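Long-range contact in nitroreductase family protein (Clostridium novyi, PDB 3G14), which probably works as an oxidoreductase of the nitroreductase family, whose members typically use bound FMN to reduce their substrates: residues I14-L27 against V145-S157. Sequence-based numbering, arbitrary orientation.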
ATOM      1  N   ILE B  14      -0.181 -14.634   8.683  1.00 17.69           N
ATOM      2  CA  ILE B  14      -0.658 -15.949   9.021  1.00 16.12           C
ATOM      3  C   ILE B  14       0.121 -16.940   8.182  1.00 16.26           C
ATOM      4  O   ILE B  14       0.384 -16.721   6.984  1.00 17.11           O
ATOM      5  CB  ILE B  14      -2.186 -16.088   8.771  1.00 15.65           C
ATOM      6  CG1 ILE B  14      -3.002 -15.159   9.709  1.00 17.62           C
ATOM      7  CG2 ILE B  14      -2.620 -17.550   8.928  1.00 16.75           C
ATOM      8  CD1 ILE B  14      -2.847 -15.463  11.173  1.00 21.37           C
ATOM      9  N   LYS B  15       0.552 -18.013   8.837  1.00 17.59           N
ATOM     10  CA  LYS B  15       1.381 -19.030   8.189  1.00 19.01           C
ATOM     11  C   LYS B  15       0.731 -20.387   8.207  1.00 19.77           C
ATOM     12  O   LYS B  15       1.234 -21.295   7.546  1.00 18.48           O
ATOM     13  CB  LYS B  15       2.761 -19.126   8.859  1.00 21.70           C
ATOM     14  CG  LYS B  15       3.552 -17.842   8.776  1.00 27.12           C
ATOM     15  CD  LYS B  15       4.132 -17.636   7.414  1.00 23.64           C
ATOM     16  CE  LYS B  15       5.055 -16.417   7.428  1.00 30.64           C
ATOM     17  NZ  LYS B  15       5.404 -15.999   6.043  1.00 34.59           N
ATOM     18  N   LYS B  16      -0.379 -20.513   8.950  1.00 18.38           N
ATOM     19  CA  LYS B  16      -1.036 -21.784   9.145  1.00 21.84           C
ATOM     20  C   LYS B  16      -2.503 -21.626   8.822  1.00 19.51           C
ATOM     21  O   LYS B  16      -3.176 -20.742   9.358  1.00 18.48           O
ATOM     22  CB  LYS B  16      -0.797 -22.286  10.564  1.00 21.28           C
ATOM     23  CG  LYS B  16       0.652 -22.761  10.707  1.00 25.57           C
ATOM     24  CD  LYS B  16       1.011 -23.142  12.106  1.00 32.01           C
ATOM     25  CE  LYS B  16       2.396 -23.815  12.135  1.00 40.19           C
ATOM     26  NZ  LYS B  16       2.579 -24.905  11.096  1.00 43.69           N
ATOM     27  N   PHE B  17      -2.957 -22.499   7.930  1.00 19.87           N
ATOM     28  CA  PHE B  17      -4.240 -22.390   7.253  1.00 22.25           C
ATOM     29  C   PHE B  17      -4.994 -23.702   7.246  1.00 23.02           C
ATOM     30  O   PHE B  17      -4.395 -24.781   7.184  1.00 21.86           O
ATOM     31  CB  PHE B  17      -4.025 -21.980   5.801  1.00 22.18           C
ATOM     32  CG  PHE B  17      -3.517 -20.597   5.648  1.00 22.37           C
ATOM     33  CD1 PHE B  17      -4.379 -19.523   5.707  1.00 16.03           C
ATOM     34  CD2 PHE B  17      -2.173 -20.359   5.444  1.00 19.31           C
ATOM     35  CE1 PHE B  17      -3.935 -18.260   5.571  1.00 15.09           C
ATOM     36  CE2 PHE B  17      -1.711 -19.101   5.312  1.00 19.70           C
ATOM     37  CZ  PHE B  17      -2.549 -18.038   5.371  1.00 16.99           C
ATOM     38  N   GLU B  18      -6.319 -23.588   7.275  1.00 24.48           N
ATOM     39  CA  GLU B  18      -7.197 -24.725   7.077  1.00 26.36           C
ATOM     40  C   GLU B  18      -7.199 -24.973   5.571  1.00 26.32           C
ATOM     41  O   GLU B  18      -6.821 -24.094   4.803  1.00 21.47           O
ATOM     42  CB  GLU B  18      -8.624 -24.420   7.568  1.00 27.40           C
ATOM     43  CG  GLU B  18      -8.748 -23.810   8.981  1.00 29.58           C
ATOM     44  CD  GLU B  18      -8.491 -24.810  10.125  1.00 43.27           C
ATOM     45  OE1 GLU B  18      -7.910 -25.904   9.879  1.00 45.72           O
ATOM     46  OE2 GLU B  18      -8.874 -24.481  11.281  1.00 46.01           O
ATOM     47  N   GLN B  19      -7.612 -26.161   5.142  1.00 27.19           N
ATOM     48  CA  GLN B  19      -7.735 -26.443   3.701  1.00 28.59           C
ATOM     49  C   GLN B  19      -9.079 -25.957   3.115  1.00 26.56           C
ATOM     50  O   GLN B  19      -9.271 -25.991   1.901  1.00 27.38           O
ATOM     51  CB  GLN B  19      -7.463 -27.929   3.379  1.00 30.21           C
ATOM     52  CG  GLN B  19      -8.090 -28.939   4.329  1.00 37.13           C
ATOM     53  CD  GLN B  19      -7.825 -30.403   3.925  1.00 32.91           C
ATOM     54  OE1 GLN B  19      -6.950 -30.691   3.096  1.00 44.46           O
ATOM     55  NE2 GLN B  19      -8.578 -31.327   4.522  1.00 43.40           N
ATOM     56  N   THR B  20      -9.980 -25.492   3.978  1.00 23.84           N
ATOM     57  CA  THR B  20     -11.263 -24.901   3.567  1.00 25.24           C
ATOM     58  C   THR B  20     -11.156 -24.073   2.288  1.00 22.23           C
ATOM     59  O   THR B  20     -10.349 -23.162   2.204  1.00 20.75           O
ATOM     60  CB  THR B  20     -11.785 -23.956   4.656  1.00 27.58           C
ATOM     61  OG1 THR B  20     -11.805 -24.656   5.896  1.00 25.26           O
ATOM     62  CG2 THR B  20     -13.188 -23.412   4.318  1.00 22.55           C
ATOM     63  N   ALA B  21     -11.995 -24.384   1.311  1.00 20.81           N
ATOM     64  CA  ALA B  21     -12.025 -23.629   0.058  1.00 22.36           C
ATOM     65  C   ALA B  21     -12.463 -22.160   0.234  1.00 17.96           C
ATOM     66  O   ALA B  21     -13.345 -21.843   1.034  1.00 17.47           O
ATOM     67  CB  ALA B  21     -12.943 -24.317  -0.927  1.00 22.71           C
ATOM     68  N   ILE B  22     -11.883 -21.301  -0.582  1.00 16.96           N
ATOM     69  CA  ILE B  22     -12.211 -19.872  -0.617  1.00 18.36           C
ATOM     70  C   ILE B  22     -13.555 -19.717  -1.276  1.00 18.48           C
ATOM     71  O   ILE B  22     -13.825 -20.397  -2.257  1.00 19.24           O
ATOM     72  CB  ILE B  22     -11.162 -19.081  -1.445  1.00 20.42           C
ATOM     73  CG1 ILE B  22      -9.750 -19.266  -0.858  1.00 22.74           C
ATOM     74  CG2 ILE B  22     -11.571 -17.595  -1.593  1.00 14.78           C
ATOM     75  CD1 ILE B  22      -9.567 -18.768   0.538  1.00 20.85           C
ATOM     76  N   ASP B  23     -14.402 -18.838  -0.743  1.00 19.40           N
ATOM     77  CA  ASP B  23     -15.693 -18.554  -1.378  1.00 18.27           C
ATOM     78  C   ASP B  23     -15.480 -17.632  -2.569  1.00 19.24           C
ATOM     79  O   ASP B  23     -14.906 -16.554  -2.413  1.00 17.56           O
ATOM     80  CB  ASP B  23     -16.651 -17.907  -0.375  1.00 17.98           C
ATOM     81  CG  ASP B  23     -17.181 -18.894   0.671  1.00 27.50           C
ATOM     82  OD1 ASP B  23     -17.287 -20.107   0.367  1.00 35.74           O
ATOM     83  OD2 ASP B  23     -17.517 -18.448   1.798  1.00 31.92           O
ATOM     84  N   ARG B  24     -15.960 -18.029  -3.753  1.00 20.17           N
ATOM     85  CA  ARG B  24     -15.683 -17.278  -4.989  1.00 21.21           C
ATOM     86  C   ARG B  24     -16.129 -15.811  -4.899  1.00 21.24           C
ATOM     87  O   ARG B  24     -15.421 -14.902  -5.350  1.00 18.44           O
ATOM     88  CB  ARG B  24     -16.370 -17.962  -6.187  1.00 23.24           C
ATOM     89  CG  ARG B  24     -16.067 -17.321  -7.544  1.00 22.69           C
ATOM     90  CD  ARG B  24     -16.562 -18.193  -8.701  1.00 26.31           C
ATOM     91  NE  ARG B  24     -16.125 -17.659  -9.994  1.00 27.41           N
ATOM     92  CZ  ARG B  24     -16.736 -16.664 -10.638  1.00 28.12           C
ATOM     93  NH1 ARG B  24     -17.821 -16.086 -10.130  1.00 30.76           N
ATOM     94  NH2 ARG B  24     -16.272 -16.243 -11.802  1.00 32.46           N
ATOM     95  N   ASP B  25     -17.313 -15.591  -4.326  1.00 19.55           N
ATOM     96  CA  ASP B  25     -17.863 -14.246  -4.176  1.00 20.53           C
ATOM     97  C   ASP B  25     -16.964 -13.382  -3.263  1.00 19.89           C
ATOM     98  O   ASP B  25     -16.720 -12.195  -3.542  1.00 16.85           O
ATOM     99  CB  ASP B  25     -19.270 -14.320  -3.602  1.00 21.45           C
ATOM    100  CG  ASP B  25     -19.287 -14.729  -2.135  1.00 27.71           C
ATOM    101  OD1 ASP B  25     -18.839 -15.869  -1.829  1.00 30.96           O
ATOM    102  OD2 ASP B  25     -19.716 -13.895  -1.291  1.00 35.04           O
ATOM    103  N   LYS B  26     -16.466 -13.986  -2.183  1.00 16.92           N
ATOM    104  CA  LYS B  26     -15.571 -13.272  -1.265  1.00 18.35           C
ATOM    105  C   LYS B  26     -14.264 -12.922  -1.959  1.00 20.39           C
ATOM    106  O   LYS B  26     -13.809 -11.795  -1.860  1.00 20.54           O
ATOM    107  CB  LYS B  26     -15.301 -14.070   0.006  1.00 18.29           C
ATOM    108  CG  LYS B  26     -16.504 -14.299   0.946  1.00 19.39           C
ATOM    109  CD  LYS B  26     -15.984 -14.726   2.324  1.00 19.83           C
ATOM    110  CE  LYS B  26     -17.012 -15.410   3.203  1.00 28.97           C
ATOM    111  NZ  LYS B  26     -18.382 -15.076   2.845  1.00 27.22           N
ATOM    112  N   LEU B  27     -13.676 -13.866  -2.689  1.00 19.35           N
ATOM    113  CA  LEU B  27     -12.495 -13.570  -3.520  1.00 18.79           C
ATOM    114  C   LEU B  27     -12.727 -12.411  -4.497  1.00 20.60           C
ATOM    115  O   LEU B  27     -11.869 -11.517  -4.651  1.00 19.98           O
ATOM    116  CB  LEU B  27     -12.102 -14.790  -4.336  1.00 19.65           C
ATOM    117  CG  LEU B  27     -10.867 -14.632  -5.246  1.00 21.09           C
ATOM    118  CD1 LEU B  27      -9.598 -14.254  -4.454  1.00 18.53           C
ATOM    119  CD2 LEU B  27     -10.684 -15.889  -6.042  1.00 21.60           C
ATOM    120  N   VAL B 145       7.500  -9.517 -10.798  1.00 14.66           N
ATOM    121  CA  VAL B 145       6.705 -10.112  -9.714  1.00 13.98           C
ATOM    122  C   VAL B 145       6.974  -9.290  -8.447  1.00 17.09           C
ATOM    123  O   VAL B 145       8.060  -9.339  -7.877  1.00 16.48           O
ATOM    124  CB  VAL B 145       6.982 -11.640  -9.516  1.00 14.18           C
ATOM    125  CG1 VAL B 145       6.067 -12.232  -8.405  1.00 13.50           C
ATOM    126  CG2 VAL B 145       6.835 -12.391 -10.882  1.00 16.34           C
ATOM    127  N   VAL B 146       5.981  -8.537  -8.012  1.00 14.86           N
ATOM    128  CA  VAL B 146       6.167  -7.628  -6.879  1.00 15.93           C
ATOM    129  C   VAL B 146       6.100  -8.339  -5.514  1.00 16.02           C
ATOM    130  O   VAL B 146       6.977  -8.173  -4.662  1.00 15.90           O
ATOM    131  CB  VAL B 146       5.183  -6.425  -6.970  1.00 15.66           C
ATOM    132  CG1 VAL B 146       5.309  -5.461  -5.747  1.00 14.70           C
ATOM    133  CG2 VAL B 146       5.333  -5.640  -8.304  1.00 14.67           C
ATOM    134  N   ALA B 147       5.023  -9.086  -5.300  1.00 15.53           N
ATOM    135  CA  ALA B 147       4.751  -9.770  -4.057  1.00 13.88           C
ATOM    136  C   ALA B 147       3.708 -10.826  -4.329  1.00 16.20           C
ATOM    137  O   ALA B 147       3.127 -10.872  -5.408  1.00 14.66           O
ATOM    138  CB  ALA B 147       4.277  -8.787  -2.941  1.00 13.59           C
ATOM    139  N   LEU B 148       3.571 -11.713  -3.364  1.00 16.99           N
ATOM    140  CA  LEU B 148       2.547 -12.749  -3.382  1.00 15.67           C
ATOM    141  C   LEU B 148       2.096 -13.019  -1.950  1.00 14.02           C
ATOM    142  O   LEU B 148       2.783 -12.690  -0.989  1.00 14.98           O
ATOM    143  CB  LEU B 148       3.090 -14.001  -4.102  1.00 18.19           C
ATOM    144  CG  LEU B 148       4.299 -14.744  -3.523  1.00 18.93           C
ATOM    145  CD1 LEU B 148       3.877 -15.845  -2.531  1.00 17.14           C
ATOM    146  CD2 LEU B 148       5.149 -15.323  -4.655  1.00 18.95           C
ATOM    147  N   THR B 149       0.933 -13.641  -1.805  1.00 17.04           N
ATOM    148  CA  THR B 149       0.444 -14.047  -0.500  1.00 14.72           C
ATOM    149  C   THR B 149      -0.408 -15.308  -0.587  1.00 13.99           C
ATOM    150  O   THR B 149      -1.241 -15.458  -1.534  1.00 15.01           O
ATOM    151  CB  THR B 149      -0.408 -12.902   0.135  1.00 15.75           C
ATOM    152  OG1 THR B 149      -1.015 -13.343   1.370  1.00 16.05           O
ATOM    153  CG2 THR B 149      -1.495 -12.463  -0.820  1.00 14.99           C
ATOM    154  N   PRO B 150      -0.257 -16.206   0.410  1.00 16.32           N
ATOM    155  CA  PRO B 150      -1.275 -17.244   0.554  1.00 14.85           C
ATOM    156  C   PRO B 150      -2.618 -16.591   0.940  1.00 17.07           C
ATOM    157  O   PRO B 150      -2.660 -15.476   1.436  1.00 17.08           O
ATOM    158  CB  PRO B 150      -0.777 -18.065   1.743  1.00 15.91           C
ATOM    159  CG  PRO B 150       0.083 -17.059   2.538  1.00 17.85           C
ATOM    160  CD  PRO B 150       0.755 -16.266   1.497  1.00 15.45           C
ATOM    161  N   LEU B 151      -3.692 -17.316   0.714  1.00 17.55           N
ATOM    162  CA  LEU B 151      -5.042 -16.867   1.097  1.00 17.43           C
ATOM    163  C   LEU B 151      -5.743 -18.097   1.639  1.00 14.23           C
ATOM    164  O   LEU B 151      -5.817 -19.122   0.949  1.00 14.78           O
ATOM    165  CB  LEU B 151      -5.780 -16.323  -0.128  1.00 16.85           C
ATOM    166  CG  LEU B 151      -7.126 -15.670   0.231  1.00 20.50           C
ATOM    167  CD1 LEU B 151      -6.812 -14.349   0.916  1.00 19.39           C
ATOM    168  CD2 LEU B 151      -7.993 -15.493  -1.022  1.00 23.24           C
ATOM    169  N   GLY B 152      -6.238 -18.022   2.874  1.00 17.57           N
ATOM    170  CA  GLY B 152      -6.948 -19.156   3.467  1.00 19.08           C
ATOM    171  C   GLY B 152      -7.628 -18.773   4.777  1.00 16.20           C
ATOM    172  O   GLY B 152      -7.385 -17.715   5.345  1.00 15.98           O
ATOM    173  N   VAL B 153      -8.466 -19.657   5.269  1.00 18.27           N
ATOM    174  CA  VAL B 153      -8.929 -19.506   6.626  1.00 17.28           C
ATOM    175  C   VAL B 153      -7.787 -19.841   7.603  1.00 17.62           C
ATOM    176  O   VAL B 153      -7.201 -20.911   7.515  1.00 16.86           O
ATOM    177  CB  VAL B 153     -10.098 -20.435   6.892  1.00 18.78           C
ATOM    178  CG1 VAL B 153     -10.565 -20.254   8.322  1.00 20.39           C
ATOM    179  CG2 VAL B 153     -11.188 -20.169   5.869  1.00 19.15           C
ATOM    180  N   PRO B 154      -7.439 -18.927   8.517  1.00 20.97           N
ATOM    181  CA  PRO B 154      -6.383 -19.302   9.473  1.00 22.63           C
ATOM    182  C   PRO B 154      -6.746 -20.455  10.374  1.00 24.47           C
ATOM    183  O   PRO B 154      -7.926 -20.601  10.776  1.00 23.27           O
ATOM    184  CB  PRO B 154      -6.207 -18.041  10.320  1.00 22.86           C
ATOM    185  CG  PRO B 154      -6.724 -16.919   9.416  1.00 27.12           C
ATOM    186  CD  PRO B 154      -7.892 -17.547   8.732  1.00 22.11           C
ATOM    187  N   LYS B 155      -5.746 -21.265  10.704  1.00 23.04           N
ATOM    188  CA  LYS B 155      -5.885 -22.218  11.791  1.00 25.38           C
ATOM    189  C   LYS B 155      -6.034 -21.448  13.098  1.00 29.33           C
ATOM    190  O   LYS B 155      -5.444 -20.378  13.289  1.00 27.90           O
ATOM    191  CB  LYS B 155      -4.697 -23.173  11.871  1.00 26.73           C
ATOM    192  CG  LYS B 155      -4.641 -24.148  10.705  1.00 27.02           C
ATOM    193  CD  LYS B 155      -4.017 -25.462  11.095  1.00 34.73           C
ATOM    194  CE  LYS B 155      -3.870 -26.364   9.873  1.00 35.54           C
ATOM    195  NZ  LYS B 155      -3.192 -27.646  10.198  1.00 43.40           N
ATOM    196  N   ASP B 156      -6.852 -21.988  13.992  1.00 33.85           N
ATOM    197  CA  ASP B 156      -7.115 -21.342  15.285  1.00 38.65           C
ATOM    198  C   ASP B 156      -5.826 -20.952  16.018  1.00 41.32           C
ATOM    199  O   ASP B 156      -5.734 -19.877  16.601  1.00 41.64           O
ATOM    200  CB  ASP B 156      -7.954 -22.270  16.160  1.00 40.74           C
ATOM    201  CG  ASP B 156      -9.337 -22.560  15.565  1.00 44.66           C
ATOM    202  OD1 ASP B 156      -9.892 -21.686  14.860  1.00 52.43           O
ATOM    203  OD2 ASP B 156      -9.872 -23.667  15.814  1.00 50.25           O
ATOM    204  N   SER B 157      -4.834 -21.835  15.969  1.00 44.30           N
ATOM    205  CA  SER B 157      -3.491 -21.528  16.435  1.00 47.31           C
ATOM    206  C   SER B 157      -2.998 -20.222  15.825  1.00 48.02           C
ATOM    207  O   SER B 157      -2.590 -19.315  16.547  1.00 49.23           O
ATOM    208  CB  SER B 157      -2.541 -22.663  16.052  1.00 48.93           C
ATOM    209  OG  SER B 157      -3.196 -23.919  16.182  1.00 53.20           O
TER
HETATM  210  O   HOH W   1      -8.562 -22.130   3.953  1.00 19.31           O
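The side chains of Pro150 and Phe17 cross at about a right angle, with Pro150 CB 3.8 Å from Phe17 CE2. Leu151 sends CD2 the other way, to 4.0 Å from both Ile22 CD1 and Leu27 CD1, its CG anti to the backbone N (chi1 -173°) and chi2 at 73° turning the methyl there. At Gly152 the ring comes close against the main chain, Phe17 CD1 being 3.4 Å from Gly152 CA, with Gly152 O in plane at the ring edge. Ile14 CG2 sits over one face, offset toward the rim.

Beyond Gly152 the backbones pair briefly in one antiparallel bridge, with Phe17 and Pro154 as its non-hydrogen-bonded pair. Val153 O accepts a nearly linear bond from Glu18 N (2.8 Å), and Val153 N donates to a water that also bonds Glu18 O and Thr20 O. Val153 CG2 rests against Thr20 CB. The Pro154 ring packs on Ile14. Lys155 N donates to Lys16 O (2.9 Å) from above the carbonyl plane; its extended chain runs past Phe17 O. The bent Glu18 side chain lies obliquely across it, Glu18 OE1 3.8 Å from Lys155 CG but 5.0 Å from Lys155 NZ, so no salt bridge forms.

The contact ties the connection into helix 24-35 to the exit of strand 144-151, outermost in the sheet within this chain. Pro150 also touches helix 70-77, Leu151 helix 99-117, and Ile22 and Leu151 both reach Met80 on strand 80-86.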